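Local coordinates for protein 3,4-dihydroxybenzoate decarboxylase (Enterobacter cloacae, PDB 5NY5) that catalyses the decarboxylation of 3,4-dihydroxybenzoate and the reverse para-carboxylation of catechols, as a UbiD-family enzyme dependent on prenylated FMN, at residues Ile5-Ser10 with Ile258-Ile263; Gly68-Val73 with Arg312-Leu317; Gly74-Arg79 with Thr328-Leu333; Phe149-Val154 with Gln318-Pro323; Gly250-Glu255 with Ile264-Leu269. All coordinates share one frame; numbering follows the deposited sequence.

Contact 1 (Ile5-Ser10 with Ile258-Ile263)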
# COMPACT_ATOMS: atom_id res chain seq x y z
N ILE A 5 -5.09 55.91 11.05
CA ILE A 5 -4.90 55.00 12.18
C ILE A 5 -3.45 55.09 12.64
O ILE A 5 -2.53 54.98 11.82
CB ILE A 5 -5.27 53.56 11.81
CG1 ILE A 5 -6.74 53.48 11.40
CG2 ILE A 5 -5.02 52.64 12.99
CD1 ILE A 5 -7.24 52.07 11.21
N ASN A 6 -3.26 55.30 13.94
CA ASN A 6 -1.92 55.26 14.52
C ASN A 6 -1.88 54.62 15.89
O ASN A 6 -0.81 54.59 16.51
CB ASN A 6 -1.32 56.67 14.59
CG ASN A 6 -2.17 57.65 15.38
OD1 ASN A 6 -3.04 57.25 16.16
ND2 ASN A 6 -1.91 58.94 15.20
N ASP A 7 -3.00 54.12 16.40
CA ASP A 7 -3.03 53.44 17.69
C ASP A 7 -4.28 52.58 17.76
O ASP A 7 -5.04 52.48 16.79
CB ASP A 7 -2.96 54.44 18.85
CG ASP A 7 -3.98 55.56 18.73
OD1 ASP A 7 -5.00 55.38 18.04
OD2 ASP A 7 -3.76 56.62 19.34
N LEU A 8 -4.49 51.96 18.92
CA LEU A 8 -5.65 51.09 19.09
C LEU A 8 -6.95 51.87 19.03
O LEU A 8 -7.93 51.41 18.42
CB LEU A 8 -5.53 50.34 20.42
CG LEU A 8 -6.71 49.47 20.85
CD1 LEU A 8 -7.00 48.40 19.82
CD2 LEU A 8 -6.42 48.86 22.21
N ARG A 9 -7.00 53.05 19.64
CA ARG A 9 -8.26 53.78 19.74
C ARG A 9 -8.68 54.37 18.40
O ARG A 9 -9.89 54.48 18.13
CB ARG A 9 -8.15 54.87 20.80
CG ARG A 9 -7.87 54.33 22.19
CD ARG A 9 -7.92 55.41 23.24
NE ARG A 9 -7.40 54.94 24.52
CZ ARG A 9 -7.53 55.59 25.66
NH1 ARG A 9 -8.18 56.75 25.70
NH2 ARG A 9 -7.03 55.09 26.78
N SER A 10 -7.73 54.75 17.54
CA SER A 10 -8.11 55.18 16.20
C SER A 10 -8.58 54.00 15.35
O SER A 10 -9.36 54.19 14.41
CB SER A 10 -6.95 55.91 15.52
OG SER A 10 -5.70 55.36 15.90
N ILE A 258 6.68 51.13 22.71
CA ILE A 258 5.77 51.69 21.72
C ILE A 258 5.12 52.94 22.30
O ILE A 258 4.41 52.87 23.31
CB ILE A 258 4.72 50.66 21.30
CG1 ILE A 258 5.39 49.44 20.66
CG2 ILE A 258 3.72 51.27 20.33
CD1 ILE A 258 6.16 49.75 19.40
N ALA A 259 5.35 54.08 21.65
CA ALA A 259 4.88 55.35 22.20
C ALA A 259 3.36 55.43 22.22
O ALA A 259 2.78 55.96 23.17
CB ALA A 259 5.47 56.51 21.40
N ARG A 260 2.71 54.91 21.19
CA ARG A 260 1.26 54.98 21.06
C ARG A 260 0.54 53.81 21.74
O ARG A 260 -0.67 53.67 21.57
CB ARG A 260 0.86 55.03 19.59
CG ARG A 260 1.47 56.19 18.82
CD ARG A 260 0.88 57.51 19.25
NE ARG A 260 -0.46 57.70 18.71
CZ ARG A 260 -1.26 58.71 19.03
NH1 ARG A 260 -0.85 59.63 19.89
NH2 ARG A 260 -2.47 58.81 18.49
N ALA A 261 1.26 52.99 22.50
CA ALA A 261 0.67 51.81 23.09
C ALA A 261 -0.29 52.19 24.22
O ALA A 261 -0.30 53.31 24.73
CB ALA A 261 1.75 50.88 23.63
N GLU A 262 -1.12 51.22 24.61
CA GLU A 262 -2.05 51.42 25.71
C GLU A 262 -1.38 51.16 27.05
O GLU A 262 -1.47 51.98 27.97
CB GLU A 262 -3.28 50.53 25.54
CG GLU A 262 -4.25 51.00 24.47
CD GLU A 262 -5.12 52.16 24.92
OE1 GLU A 262 -5.44 52.22 26.12
OE2 GLU A 262 -5.47 53.01 24.08
N ILE A 263 -0.72 50.01 27.19
CA ILE A 263 -0.06 49.62 28.43
C ILE A 263 1.34 49.14 28.12
O ILE A 263 1.57 48.47 27.10
CB ILE A 263 -0.86 48.52 29.17
CG1 ILE A 263 -2.31 48.95 29.38
CG2 ILE A 263 -0.22 48.20 30.51
CD1 ILE A 263 -3.12 47.97 30.17
O HOH W 1 -2.24 51.71 20.52
O HOH W 2 -4.91 53.42 21.55

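Contact 2 (Gly68-Val73 with Arg312-Leu317)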
# COMPACT_ATOMS: atom_id res chain seq x y z
N GLY A 68 -12.75 51.20 36.55
CA GLY A 68 -11.81 51.95 35.76
C GLY A 68 -11.02 51.14 34.76
O GLY A 68 -10.31 51.72 33.93
N SER A 69 -11.10 49.81 34.82
CA SER A 69 -10.48 48.96 33.82
C SER A 69 -11.49 48.60 32.74
O SER A 69 -12.69 48.54 32.98
CB SER A 69 -9.92 47.68 34.45
OG SER A 69 -8.71 47.93 35.14
N ARG A 70 -10.98 48.37 31.53
CA ARG A 70 -11.79 47.90 30.42
C ARG A 70 -10.94 46.98 29.56
O ARG A 70 -9.83 47.35 29.17
CB ARG A 70 -12.35 49.07 29.60
CG ARG A 70 -11.34 50.17 29.28
CD ARG A 70 -11.97 51.25 28.42
NE ARG A 70 -11.02 52.30 28.08
CZ ARG A 70 -11.28 53.32 27.27
NH1 ARG A 70 -12.48 53.44 26.72
NH2 ARG A 70 -10.34 54.22 27.02
N ILE A 71 -11.46 45.78 29.29
CA ILE A 71 -10.71 44.71 28.66
C ILE A 71 -11.21 44.50 27.24
O ILE A 71 -12.42 44.47 26.99
CB ILE A 71 -10.81 43.41 29.48
CG1 ILE A 71 -10.25 43.65 30.89
CG2 ILE A 71 -10.06 42.28 28.79
CD1 ILE A 71 -10.27 42.43 31.77
N LEU A 72 -10.27 44.34 26.31
CA LEU A 72 -10.56 44.27 24.89
C LEU A 72 -10.13 42.93 24.33
O LEU A 72 -8.99 42.51 24.54
CB LEU A 72 -9.85 45.40 24.16
CG LEU A 72 -10.11 45.51 22.67
CD1 LEU A 72 -11.59 45.74 22.44
CD2 LEU A 72 -9.29 46.66 22.13
N VAL A 73 -11.03 42.26 23.61
CA VAL A 73 -10.74 40.97 23.00
C VAL A 73 -11.34 40.92 21.60
O VAL A 73 -12.34 41.58 21.31
CB VAL A 73 -11.28 39.78 23.84
CG1 VAL A 73 -10.58 39.71 25.18
CG2 VAL A 73 -12.78 39.90 24.01
N ARG A 312 -1.58 54.72 29.39
CA ARG A 312 -2.26 55.99 29.18
C ARG A 312 -3.50 56.09 30.07
O ARG A 312 -3.87 55.14 30.77
CB ARG A 312 -2.65 56.16 27.71
CG ARG A 312 -2.74 54.90 26.89
CD ARG A 312 -3.51 55.16 25.60
NE ARG A 312 -2.65 55.40 24.44
CZ ARG A 312 -3.06 56.00 23.32
NH1 ARG A 312 -2.21 56.16 22.31
NH2 ARG A 312 -4.30 56.44 23.21
N ASN A 313 -4.13 57.26 30.04
CA ASN A 313 -5.32 57.50 30.84
C ASN A 313 -6.45 56.58 30.39
O ASN A 313 -6.79 56.53 29.20
CB ASN A 313 -5.75 58.96 30.72
CG ASN A 313 -4.78 59.91 31.38
OD1 ASN A 313 -4.00 59.52 32.25
ND2 ASN A 313 -4.82 61.18 30.98
N HIS A 314 -7.02 55.85 31.34
CA HIS A 314 -8.08 54.87 31.09
C HIS A 314 -7.59 53.82 30.09
O HIS A 314 -8.20 53.58 29.04
CB HIS A 314 -9.35 55.57 30.60
CG HIS A 314 -10.60 54.77 30.83
ND1 HIS A 314 -11.76 54.98 30.12
CD2 HIS A 314 -10.87 53.77 31.71
CE1 HIS A 314 -12.69 54.14 30.54
NE2 HIS A 314 -12.17 53.40 31.50
N ALA A 315 -6.48 53.18 30.44
CA ALA A 315 -5.79 52.29 29.52
C ALA A 315 -6.64 51.07 29.19
O ALA A 315 -7.21 50.43 30.08
CB ALA A 315 -4.45 51.85 30.11
N ILE A 316 -6.71 50.75 27.90
CA ILE A 316 -7.41 49.56 27.44
C ILE A 316 -6.48 48.36 27.55
O ILE A 316 -5.33 48.41 27.09
CB ILE A 316 -7.90 49.75 26.00
CG1 ILE A 316 -8.88 50.92 25.91
CG2 ILE A 316 -8.54 48.47 25.48
CD1 ILE A 316 -9.20 51.33 24.50
N LEU A 317 -6.96 47.29 28.17
CA LEU A 317 -6.22 46.03 28.23
C LEU A 317 -6.66 45.15 27.07
O LEU A 317 -7.81 44.70 27.03
CB LEU A 317 -6.43 45.34 29.57
CG LEU A 317 -5.66 44.03 29.76
CD1 LEU A 317 -4.19 44.23 29.45
CD2 LEU A 317 -5.83 43.50 31.17
O HOH W 3 -13.87 51.71 32.37

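Contact 3 (Gly74-Arg79 with Thr328-Leu333)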
# COMPACT_ATOMS: atom_id res chain seq x y z
N GLY A 74 -10.72 40.12 20.74
CA GLY A 74 -11.27 39.81 19.43
C GLY A 74 -10.91 40.77 18.32
O GLY A 74 -11.53 40.71 17.26
N MSE A 75 -9.92 41.63 18.52
CA MSE A 75 -9.61 42.67 17.55
C MSE A 75 -9.19 42.08 16.20
O MSE A 75 -9.61 42.56 15.16
CB MSE A 75 -8.51 43.59 18.09
CG MSE A 75 -8.37 44.93 17.37
SE MSE A 75 -9.97 46.07 17.37
CE MSE A 75 -10.63 45.69 19.13
N HIS A 76 -8.39 41.02 16.24
CA HIS A 76 -7.95 40.34 15.03
C HIS A 76 -8.72 39.06 14.76
O HIS A 76 -8.30 38.27 13.91
CB HIS A 76 -6.45 40.04 15.09
CG HIS A 76 -5.64 41.12 15.73
ND1 HIS A 76 -5.27 41.10 17.06
CD2 HIS A 76 -5.11 42.26 15.21
CE1 HIS A 76 -4.56 42.17 17.33
NE2 HIS A 76 -4.45 42.89 16.23
N ALA A 77 -9.83 38.83 15.45
CA ALA A 77 -10.58 37.58 15.34
C ALA A 77 -11.51 37.53 14.13
O ALA A 77 -12.63 37.03 14.23
CB ALA A 77 -11.36 37.34 16.63
N SER A 78 -11.06 38.05 12.99
CA SER A 78 -11.84 38.03 11.76
C SER A 78 -10.97 38.45 10.58
O SER A 78 -10.25 39.45 10.66
CB SER A 78 -13.05 38.96 11.87
OG SER A 78 -13.58 39.28 10.60
N ARG A 79 -11.02 37.69 9.49
CA ARG A 79 -10.25 38.07 8.31
C ARG A 79 -10.83 39.33 7.67
O ARG A 79 -10.08 40.19 7.20
CB ARG A 79 -10.19 36.92 7.31
CG ARG A 79 -9.48 37.27 6.01
CD ARG A 79 -9.40 36.08 5.07
NE ARG A 79 -8.17 35.32 5.25
CZ ARG A 79 -7.13 35.37 4.43
NH1 ARG A 79 -7.18 36.13 3.35
NH2 ARG A 79 -6.05 34.65 4.68
N THR A 328 -5.51 32.55 14.22
CA THR A 328 -5.51 32.22 12.80
C THR A 328 -5.09 33.41 11.95
O THR A 328 -4.36 33.26 10.97
CB THR A 328 -6.89 31.72 12.38
OG1 THR A 328 -7.20 30.50 13.05
CG2 THR A 328 -6.94 31.49 10.88
N THR A 329 -5.55 34.61 12.32
CA THR A 329 -5.15 35.81 11.58
C THR A 329 -3.67 36.08 11.75
O THR A 329 -2.93 36.23 10.77
CB THR A 329 -5.97 37.01 12.05
OG1 THR A 329 -7.34 36.84 11.70
CG2 THR A 329 -5.44 38.29 11.42
N LEU A 330 -3.20 36.14 13.00
CA LEU A 330 -1.82 36.54 13.26
C LEU A 330 -0.83 35.52 12.72
O LEU A 330 0.26 35.88 12.27
CB LEU A 330 -1.62 36.76 14.76
CG LEU A 330 -2.46 37.89 15.36
CD1 LEU A 330 -2.22 38.02 16.86
CD2 LEU A 330 -2.19 39.20 14.65
N ALA A 331 -1.18 34.23 12.76
CA ALA A 331 -0.27 33.19 12.29
C ALA A 331 -0.48 32.83 10.83
O ALA A 331 0.49 32.51 10.14
CB ALA A 331 -0.42 31.94 13.15
N GLY A 332 -1.72 32.89 10.34
CA GLY A 332 -2.00 32.43 8.99
C GLY A 332 -1.55 33.38 7.90
O GLY A 332 -1.13 32.93 6.83
N LEU A 333 -1.64 34.69 8.14
CA LEU A 333 -1.18 35.65 7.14
C LEU A 333 0.30 35.49 6.83
O LEU A 333 0.67 35.51 5.65
CB LEU A 333 -1.52 37.07 7.59
CG LEU A 333 -3.01 37.43 7.52
CD1 LEU A 333 -3.25 38.83 8.05
CD2 LEU A 333 -3.51 37.31 6.09

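Contact 4 (Phe149-Val154 with Gln318-Pro323)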
# COMPACT_ATOMS: atom_id res chain seq x y z
N PHE A 149 -1.39 37.40 29.99
CA PHE A 149 -1.37 38.38 28.90
C PHE A 149 -0.96 37.64 27.64
O PHE A 149 0.06 36.95 27.63
CB PHE A 149 -0.39 39.52 29.18
CG PHE A 149 -0.68 40.28 30.45
CD1 PHE A 149 -1.68 41.23 30.49
CD2 PHE A 149 0.07 40.05 31.59
CE1 PHE A 149 -1.94 41.93 31.65
CE2 PHE A 149 -0.19 40.75 32.75
CZ PHE A 149 -1.19 41.69 32.78
N CYS A 150 -1.76 37.77 26.58
CA CYS A 150 -1.55 36.96 25.39
C CYS A 150 -1.09 37.75 24.17
O CYS A 150 -0.76 37.14 23.15
CB CYS A 150 -2.84 36.20 25.04
SG CYS A 150 -3.36 35.05 26.32
N LEU A 151 -1.07 39.08 24.24
CA LEU A 151 -0.66 39.91 23.11
C LEU A 151 0.38 40.94 23.56
O LEU A 151 0.25 42.14 23.32
CB LEU A 151 -1.87 40.59 22.47
CG LEU A 151 -2.83 39.63 21.76
CD1 LEU A 151 -4.06 40.37 21.25
CD2 LEU A 151 -2.12 38.92 20.62
N GLY A 152 1.42 40.46 24.23
CA GLY A 152 2.51 41.32 24.63
C GLY A 152 3.58 41.43 23.57
O GLY A 152 4.31 40.47 23.32
N LEU A 153 3.67 42.59 22.93
CA LEU A 153 4.73 42.85 21.95
C LEU A 153 6.00 43.21 22.70
O LEU A 153 6.08 44.27 23.32
CB LEU A 153 4.31 43.97 21.00
CG LEU A 153 5.31 44.28 19.89
CD1 LEU A 153 5.24 43.23 18.79
CD2 LEU A 153 5.07 45.66 19.32
N VAL A 154 6.99 42.32 22.66
CA VAL A 154 8.20 42.46 23.47
C VAL A 154 9.31 43.05 22.61
O VAL A 154 9.60 42.55 21.52
CB VAL A 154 8.63 41.10 24.05
CG1 VAL A 154 9.91 41.26 24.85
CG2 VAL A 154 7.52 40.54 24.93
N GLN A 318 -5.77 44.92 26.11
CA GLN A 318 -6.06 44.10 24.94
C GLN A 318 -5.45 42.72 25.10
O GLN A 318 -4.28 42.58 25.48
CB GLN A 318 -5.53 44.76 23.67
CG GLN A 318 -5.76 43.94 22.41
CD GLN A 318 -5.27 44.64 21.16
OE1 GLN A 318 -4.51 45.60 21.23
NE2 GLN A 318 -5.71 44.15 20.00
N THR A 319 -6.24 41.69 24.80
CA THR A 319 -5.78 40.31 24.78
C THR A 319 -6.64 39.54 23.79
O THR A 319 -7.40 40.14 23.01
CB THR A 319 -5.81 39.71 26.19
OG1 THR A 319 -5.20 38.41 26.17
CG2 THR A 319 -7.24 39.59 26.69
N LEU A 320 -6.53 38.22 23.79
CA LEU A 320 -7.31 37.38 22.90
C LEU A 320 -8.03 36.31 23.71
O LEU A 320 -7.76 36.10 24.90
CB LEU A 320 -6.44 36.74 21.81
CG LEU A 320 -5.13 36.03 22.17
CD1 LEU A 320 -5.35 34.69 22.85
CD2 LEU A 320 -4.26 35.86 20.94
N VAL A 321 -8.95 35.62 23.05
CA VAL A 321 -9.68 34.50 23.62
C VAL A 321 -9.66 33.35 22.62
O VAL A 321 -9.90 33.57 21.42
CB VAL A 321 -11.13 34.88 23.97
CG1 VAL A 321 -11.93 33.66 24.39
CG2 VAL A 321 -11.16 35.93 25.07
N GLY A 322 -9.38 32.15 23.09
CA GLY A 322 -9.43 30.99 22.23
C GLY A 322 -8.21 30.08 22.22
O GLY A 322 -8.23 29.02 22.83
N PRO A 323 -7.13 30.50 21.54
CA PRO A 323 -6.92 31.79 20.86
C PRO A 323 -7.73 31.96 19.57
O PRO A 323 -7.73 33.05 19.02
CB PRO A 323 -5.42 31.78 20.56
CG PRO A 323 -5.09 30.35 20.41
CD PRO A 323 -5.95 29.63 21.41

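Contact 5 (Gly250-Glu255 with Ile264-Leu269)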
# COMPACT_ATOMS: atom_id res chain seq x y z
N GLY A 250 12.57 53.96 27.42
CA GLY A 250 11.99 53.42 28.63
C GLY A 250 12.20 54.34 29.82
O GLY A 250 13.07 55.22 29.83
N VAL A 251 11.39 54.12 30.84
CA VAL A 251 11.42 54.92 32.05
C VAL A 251 12.24 54.26 33.15
O VAL A 251 12.97 54.94 33.87
CB VAL A 251 9.98 55.21 32.52
CG1 VAL A 251 9.94 55.55 33.99
CG2 VAL A 251 9.38 56.35 31.70
N ALA A 252 12.15 52.94 33.27
CA ALA A 252 12.85 52.21 34.32
C ALA A 252 13.85 51.18 33.82
O ALA A 252 14.63 50.68 34.63
CB ALA A 252 11.84 51.51 35.25
N VAL A 253 13.84 50.84 32.53
CA VAL A 253 14.72 49.82 31.99
C VAL A 253 15.41 50.36 30.75
O VAL A 253 15.05 51.42 30.22
CB VAL A 253 13.96 48.51 31.66
CG1 VAL A 253 13.34 47.93 32.91
CG2 VAL A 253 12.91 48.77 30.60
N LYS A 254 16.41 49.62 30.28
CA LYS A 254 17.25 50.04 29.16
C LYS A 254 16.70 49.46 27.85
O LYS A 254 17.30 48.59 27.21
CB LYS A 254 18.70 49.61 29.39
CG LYS A 254 19.29 50.11 30.69
CD LYS A 254 19.48 51.62 30.68
CE LYS A 254 20.13 52.11 31.96
NZ LYS A 254 19.31 51.79 33.15
N GLU A 255 15.54 49.98 27.46
CA GLU A 255 14.89 49.56 26.23
C GLU A 255 13.77 50.54 25.91
O GLU A 255 13.21 51.16 26.81
CB GLU A 255 14.33 48.13 26.35
CG GLU A 255 13.90 47.51 25.03
CD GLU A 255 15.00 47.53 23.99
OE1 GLU A 255 14.93 48.35 23.06
OE2 GLU A 255 15.95 46.72 24.12
N ILE A 264 2.29 49.48 28.99
CA ILE A 264 3.68 49.04 28.88
C ILE A 264 4.08 48.38 30.19
O ILE A 264 3.78 48.90 31.27
CB ILE A 264 4.63 50.21 28.56
CG1 ILE A 264 4.16 50.98 27.33
CG2 ILE A 264 6.05 49.71 28.36
CD1 ILE A 264 4.20 50.16 26.07
N ILE A 265 4.75 47.24 30.09
CA ILE A 265 5.35 46.59 31.24
C ILE A 265 6.86 46.60 31.02
O ILE A 265 7.36 45.98 30.08
CB ILE A 265 4.83 45.16 31.43
CG1 ILE A 265 3.31 45.16 31.59
CG2 ILE A 265 5.48 44.52 32.64
CD1 ILE A 265 2.72 43.78 31.81
N GLU A 266 7.58 47.31 31.88
CA GLU A 266 9.03 47.37 31.83
C GLU A 266 9.60 46.42 32.88
O GLU A 266 9.33 46.58 34.07
CB GLU A 266 9.53 48.79 32.07
CG GLU A 266 9.12 49.79 31.01
CD GLU A 266 9.68 51.18 31.26
OE1 GLU A 266 10.49 51.33 32.21
OE2 GLU A 266 9.31 52.11 30.53
N GLY A 267 10.37 45.44 32.42
CA GLY A 267 10.93 44.45 33.33
C GLY A 267 12.25 43.93 32.83
O GLY A 267 12.77 44.36 31.80
N GLU A 268 12.80 42.98 33.58
CA GLU A 268 14.06 42.34 33.25
C GLU A 268 13.94 40.84 33.43
O GLU A 268 13.24 40.36 34.33
CB GLU A 268 15.21 42.88 34.12
CG GLU A 268 15.55 44.34 33.87
CD GLU A 268 16.50 44.90 34.91
OE1 GLU A 268 16.83 46.10 34.82
OE2 GLU A 268 16.91 44.14 35.81
N LEU A 269 14.63 40.10 32.57
CA LEU A 269 14.70 38.65 32.68
C LEU A 269 15.81 38.28 33.66
O LEU A 269 16.99 38.49 33.38
CB LEU A 269 14.94 38.02 31.31
CG LEU A 269 13.75 38.04 30.36
CD1 LEU A 269 14.20 38.11 28.91
CD2 LEU A 269 12.88 36.81 30.58

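Contact 1 (Ile5-Ser10 with Ile258-Ile263)
Asp7 and Arg9, at the capped start of helix 8-16, form ion pairs with Arg260 and Glu262 of the loop between strands 256-258 and 263-269. Asp7 is the N-cap residue. A capping box with Ser10 is likely, though the two side chains sit too close in the model. The other carboxylate oxygen of Asp7 faces the loop. Asp7 OD2 forms a salt bridge with Arg260 NH2 at 2.7 Å. The two planes are nearly parallel, 12° apart, but OD2 comes in obliquely. The arginine chain reaches this place by bending at chi2 and chi3. Arg260 lies within a type I turn from Ile258 to Ala261, and its CB is 3.9 Å from Asp7 CB.

In the second ion pair the two flat groups are nearly coplanar, 22° apart. Arg9 extends from CG to NE and meets Glu262 with two nitrogens. Arg9 NE donates to the syn lone pair of Glu262 OE2 at 2.8 Å. Arg9 NH2 to Glu262 OE1 is a weak bond of 3.3 Å. Glu262 OE1 has a stronger partner in Ile316 N, on strand 316-319. Leu8 adds an apolar touch, its CD2 3.8 Å from Glu262 CG.

Two waters fill in the polar contact. One accepts from Leu8 N and donates to Arg260 O. The other accepts from Arg9 N and donates to Glu262 OE2, 2.6 Å away. Glu262 OE2 thus receives both a guanidinium N-H and a water proton. This surrounding of donors would favour the charged carboxylate, and the N-terminal helix is joined to the loop mainly through charge and bridging waters.

Contact 2 (Gly68-Val73 with Arg312-Leu317)
Gly68 O lies at the edge of the His314 imidazole, in its plane and 3.1 Å from CD2. The positive phi of Gly68 suits glycine, since a side chain would press on the preceding carbonyl. A water 2.6 Å from His314 NE2 also bonds weakly to Ser69 O.

Arg70 has the largest share of the contact. Its CG sits between the backbone N and the carbonyl carbon (chi1 45°), and the chain then runs extended to NE. The guanidinium lies flat on the His314 ring, with planes 10° apart and centres 3.8 Å apart. His314 ND1 is over the centre of the guanidinium. Ile316 covers the opposite face, with CG1 3.3 Å from Arg70 NE. Two nitrogens of Arg70 grip one atom from the side: NE and NH2 both donate to His314 O, NH2 at 3.0 Å. A glycerol, probably from the crystallisation liquor, is also hydrogen-bonded to Arg70 NH2.

Beyond this point the backbones pair as parallel strands, 70-73 beside 316-319. They are neighbours in a mixed sheet that joins the N-terminal domain of the UbiD fold to the end of the Rift-related domain. Leu317 N donates to Arg70 O. Ile71 is bridged with Leu317, and Ile71 CA makes a C-H...O contact of 3.3 Å to Leu317 O. Leu72 N donates to that same oxygen at 2.6 Å. Leu72 CB packs against Ile316 CG2, 3.6 Å away, on the side of the sheet where Leu8 of helix 8-16 touches both residues.

Contact 3 (Gly74-Arg79 with Thr328-Leu333)
His76 O accepts from the hydroxyl of Thr329 OG1 at 2.8 Å. The C=O...donor angle is 171°, so the hydroxyl lies nearly in line with the carbonyl. Thr329 sits in helix 324-346, with OG1 beside its own backbone N (chi1 -66°). The same carbonyl also accepts a weak bond from Ser78 N within its own loop.

The His76 ring is packed on both faces. Leu330 CD2 lies over one face, 4.2 Å from the ring centroid and offset toward the rim, as a CH-pi contact. CB of the selenomethionine Met75 covers the opposite face. The imidazole's polar partner is Glu326 of the same helix, which bonds to ND1.

Further on, Arg79 NH2 touches Leu333 CD2 at 3.9 Å. The Arg79 chain bends at chi3. Its NH1 bonds to Pro90 O and its NH2 makes a salt bridge with Glu336.

A type I turn from Gly74 to Ala77 thus rests on helix 324-346, whose residues 328-333 fall in the C-terminal domain of the UbiD family. Leu333 also packs on Phe222, a prenylated FMN-binding residue, which is consistent with the helix lying behind the cofactor site.

Contact 4 (Phe149-Val154 with Gln318-Pro323)
Leu151 overlaps Leu320, their side chains crossing at a slant, with Leu151 CD2 3.7 Å from Leu320 CD2. The contact lies inside the Rift-related domain of the UbiD fold, where strand 148-157 of the antiparallel sheet meets the end of strand 316-319. The two strands belong to different sheets, and apolar side chains make most of the contact.

Leu151 uses both of its methyl groups. CD2 meets Leu320, while CD1 lies 3.7 Å from Thr319 C and 4.1 Å from Gln318 CG. Leu330 and Glu326 of helix 324-346 also touch Leu151.

Leu320 holds CG between its backbone N and carbonyl carbon (chi1 49°). From there its CD1 reaches Cys150 CB at 3.7 Å, so its two methyls are divided between Cys150 and Leu151. All five touching residues are buried.

The prenylated FMN site is close by. The nearest side-chain atoms of Leu151 and Ile169 are about 5 Å apart, and so are those of Cys150 and Arg171. Ile169 and Arg171 are cofactor-binding residues, though this chain holds no cofactor. Thr319 places OG1 anti to its backbone N (chi1 -173°), and this oxygen lies 3.4 Å from Cys150 CB.

Contact 5 (Gly250-Glu255 with Ile264-Leu269)
Glu266 and the backbone N-H groups of Val251 and Ala252 carry the polar part of this contact. The carboxylate of Glu266 points at the backbone of residues 250-252, and each oxygen accepts a backbone N-H bond. Val251 N donates to Glu266 OE2 at 2.9 Å in a nearly straight bond, with an N-H...acceptor angle of 172°. It meets the oxygen on its syn side, 21° out of the carboxylate plane. Ala252 N donates to the syn lone pair of Glu266 OE1 at 2.5 Å. This is unusually short and may partly reflect the model. The two bonds together fix the rotation of the carboxylate. The glutamate chain is extended beyond CG, with CD anti to CA (chi2 -178°), which carries the acid out from the strand to the loop. The paired N-H groups would favour its charged form.

Close carbon contacts frame the acid. Gly250 CA is 3.5 Å from Glu266 OE2. Ala252 CB lies 3.3 Å from Glu266 OE1.

The apolar contacts belong to Val253. Its CG2 packs on Glu266 CB at 3.7 Å, against the root of the glutamate chain. Its CG1 lies 3.8 Å from Gly267 O and touches Glu268 CG more loosely, at 4.3 Å.

The loop connects strands 246-249 and 256-258. It lies over strand 263-269, which is paired antiparallel with 204-210 and with 303-311. Ala252 also touches Lys307 and Ala308 of strand 303-311, so the loop reaches across to the next strand of the Rift-related domain's sheet.

In the fold
From the N terminus, contact 1 closes a long loop from the start of helix 8-16 to the turn before strand 263-269. Contact 2 joins 68-73 to 312-317, and contact 3 joins the following loop to helix 324-346. Both cross contact 1 along the chain and cross each other. Contact 4, between strands 148-157 and 316-319, is nested inside contact 3 and crosses contacts 1 and 2. Contact 5 closes a short loop nested inside contacts 2, 3 and 4, and it crosses contact 1. Contacts 2 and 4 share strand 316-319. Contacts 1 and 2 tie the N-terminal part to the Rift-related domain, and contact 3 ties it to helix 324-346.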